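Local atomic coordinates of membrane-bound lytic murein transglycosylase (Agrobacterium tumefaciens, PDB entry 2PNW), a protein that probably cleaves the beta-1,4 bonds between N-acetylmuramic acid and N-acetylglucosamine in peptidoglycan, leaving 1,6-anhydro ends. Residues A33-H38 with L319-D324. Sequence-based numbering, arbitrary orientation.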
loop_
_atom_site.group_PDB
_atom_site.type_symbol
_atom_site.label_atom_id
_atom_site.label_comp_id
_atom_site.label_asym_id
_atom_site.label_seq_id
_atom_site.Cartn_x
_atom_site.Cartn_y
_atom_site.Cartn_z
ATOM N N ALA A 33 15.715 0.995 -11.056
ATOM C CA ALA A 33 15.964 -0.002 -12.123
ATOM C C ALA A 33 14.795 -0.996 -12.314
ATOM O O ALA A 33 14.466 -1.392 -13.451
ATOM C CB ALA A 33 17.303 -0.749 -11.866
ATOM N N THR A 34 14.141 -1.404 -11.220
ATOM C CA THR A 34 13.016 -2.325 -11.364
ATOM C C THR A 34 11.831 -1.610 -12.034
ATOM O O THR A 34 11.106 -2.229 -12.820
ATOM C CB THR A 34 12.530 -2.980 -10.013
ATOM O OG1 THR A 34 12.035 -1.975 -9.125
ATOM C CG2 THR A 34 13.665 -3.706 -9.323
ATOM N N ILE A 35 11.630 -0.335 -11.695
ATOM C CA ILE A 35 10.545 0.463 -12.314
ATOM C C ILE A 35 10.818 0.612 -13.811
ATOM O O ILE A 35 9.910 0.438 -14.633
ATOM C CB ILE A 35 10.431 1.849 -11.678
ATOM C CG1 ILE A 35 10.083 1.711 -10.179
ATOM C CG2 ILE A 35 9.272 2.647 -12.338
ATOM C CD1 ILE A 35 10.403 3.028 -9.423
ATOM N N LEU A 36 12.076 0.906 -14.155
ATOM C CA LEU A 36 12.412 1.096 -15.582
ATOM C C LEU A 36 12.200 -0.196 -16.379
ATOM O O LEU A 36 11.607 -0.177 -17.463
ATOM C CB LEU A 36 13.838 1.630 -15.760
ATOM C CG LEU A 36 14.288 1.996 -17.200
ATOM C CD1 LEU A 36 13.320 2.964 -17.929
ATOM C CD2 LEU A 36 15.683 2.594 -17.175
ATOM N N SER A 37 12.679 -1.313 -15.839
ATOM C CA SER A 37 12.449 -2.625 -16.443
ATOM C C SER A 37 10.962 -2.895 -16.624
ATOM O O SER A 37 10.527 -3.381 -17.679
ATOM C CB SER A 37 13.116 -3.723 -15.577
ATOM O OG SER A 37 12.955 -5.004 -16.164
ATOM N N HIS A 38 10.168 -2.601 -15.593
ATOM C CA HIS A 38 8.732 -2.799 -15.693
ATOM C C HIS A 38 8.142 -1.921 -16.816
ATOM O O HIS A 38 7.348 -2.406 -17.640
ATOM C CB HIS A 38 8.037 -2.492 -14.361
ATOM C CG HIS A 38 6.545 -2.508 -14.455
ATOM N ND1 HIS A 38 5.827 -3.677 -14.619
ATOM C CD2 HIS A 38 5.636 -1.505 -14.425
ATOM C CE1 HIS A 38 4.536 -3.388 -14.704
ATOM N NE2 HIS A 38 4.396 -2.079 -14.592
ATOM N N LEU A 319 14.287 10.230 1.629
ATOM C CA LEU A 319 13.758 10.126 0.274
ATOM C C LEU A 319 13.191 8.740 0.033
ATOM O O LEU A 319 13.834 7.726 0.347
ATOM C CB LEU A 319 14.854 10.411 -0.743
ATOM C CG LEU A 319 14.391 10.601 -2.203
ATOM C CD1 LEU A 319 13.431 11.812 -2.339
ATOM C CD2 LEU A 319 15.590 10.778 -3.089
ATOM N N MET A 320 11.997 8.706 -0.551
ATOM C CA MET A 320 11.275 7.447 -0.738
ATOM C C MET A 320 10.749 7.410 -2.163
ATOM O O MET A 320 10.799 8.413 -2.870
ATOM C CB MET A 320 10.107 7.366 0.268
ATOM C CG MET A 320 10.503 7.527 1.790
ATOM S SD MET A 320 9.057 7.392 2.884
ATOM C CE MET A 320 9.015 5.599 2.934
ATOM N N LEU A 321 10.275 6.247 -2.611
ATOM C CA LEU A 321 9.603 6.190 -3.899
ATOM C C LEU A 321 8.157 5.798 -3.695
ATOM O O LEU A 321 7.846 4.982 -2.824
ATOM C CB LEU A 321 10.276 5.204 -4.851
ATOM C CG LEU A 321 11.717 5.556 -5.267
ATOM C CD1 LEU A 321 12.353 4.328 -5.885
ATOM C CD2 LEU A 321 11.717 6.719 -6.248
ATOM N N ALA A 322 7.278 6.383 -4.510
ATOM C CA ALA A 322 5.843 6.044 -4.468
ATOM C C ALA A 322 5.628 4.721 -5.183
ATOM O O ALA A 322 5.629 4.678 -6.408
ATOM C CB ALA A 322 5.023 7.148 -5.145
ATOM N N LEU A 323 5.473 3.634 -4.427
ATOM C CA LEU A 323 5.452 2.308 -5.042
ATOM C C LEU A 323 4.166 1.530 -4.725
ATOM O O LEU A 323 4.040 0.361 -5.079
ATOM C CB LEU A 323 6.686 1.501 -4.595
ATOM C CG LEU A 323 8.022 2.038 -5.161
ATOM C CD1 LEU A 323 9.132 1.245 -4.522
ATOM C CD2 LEU A 323 8.060 1.914 -6.679
ATOM N N ASP A 324 3.200 2.180 -4.068
ATOM C CA ASP A 324 1.959 1.470 -3.737
ATOM C C ASP A 324 0.825 2.466 -3.527
ATOM O O ASP A 324 1.035 3.665 -3.564
ATOM C CB ASP A 324 2.155 0.609 -2.465
ATOM C CG ASP A 324 1.106 -0.518 -2.331
ATOM O OD1 ASP A 324 0.313 -0.801 -3.291
ATOM O OD2 ASP A 324 1.087 -1.139 -1.244
#
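Ile-35 on helix 28-39 faces Leu-321 and Leu-323 on strand 316-324, and the main chains stay well apart: the nearest CA atoms, those of Ile-35 and Leu-323, are separated by 9.1 Å. Each backbone is bonded without the other's help. Within the helix, the Ser-37 N to Ala-33 O bond closes one turn at 3.0 Å, while on the strand backbone bonds join Leu-321 to Arg-285 and Leu-287, at strand 286-288, and Ala-322 to Gly-297 and Leu-298, just before strand 299-304.

The gap is bridged by aliphatic side chains alone. The CA-CB bond of Ile-35 points at the strand, and CG1 stands beside the backbone N, opposite the carbonyl carbon (chi1 -62°). A nearly extended chi2 of 162° then carries CD1 forward as the leading methyl. It meets Leu-323 CD2 at 3.8 Å, and CG1 backs it up at 4.0 Å from the same CD2, so the ethyl arm and the leucine branch meet at a slant. Leu-323 leaves its backbone less directly aimed, and its isobutyl fork brings CD2 round to the helix. Leu-321, two residues earlier and hence on the same face of the strand, adds a looser touch, its CD1 4.2 Å from Ile-35 CD1. Isoleucine suits the helix position because its CG1-CD1 arm reaches across; each leucine offers one methyl of its fork, CD2 of Leu-323 and CD1 of Leu-321.

All three residues are buried. Leu-57 and Leu-61 of helix 54-66, with Tyr-45, also pack on Ile-35, and Leu-28, Ala-31 and Met-32 pack on Leu-321. This is helix-on-sheet hydrophobic packing, here joining an N-terminal helix to a strand of the 3D domain, a family related to double-psi beta-barrels.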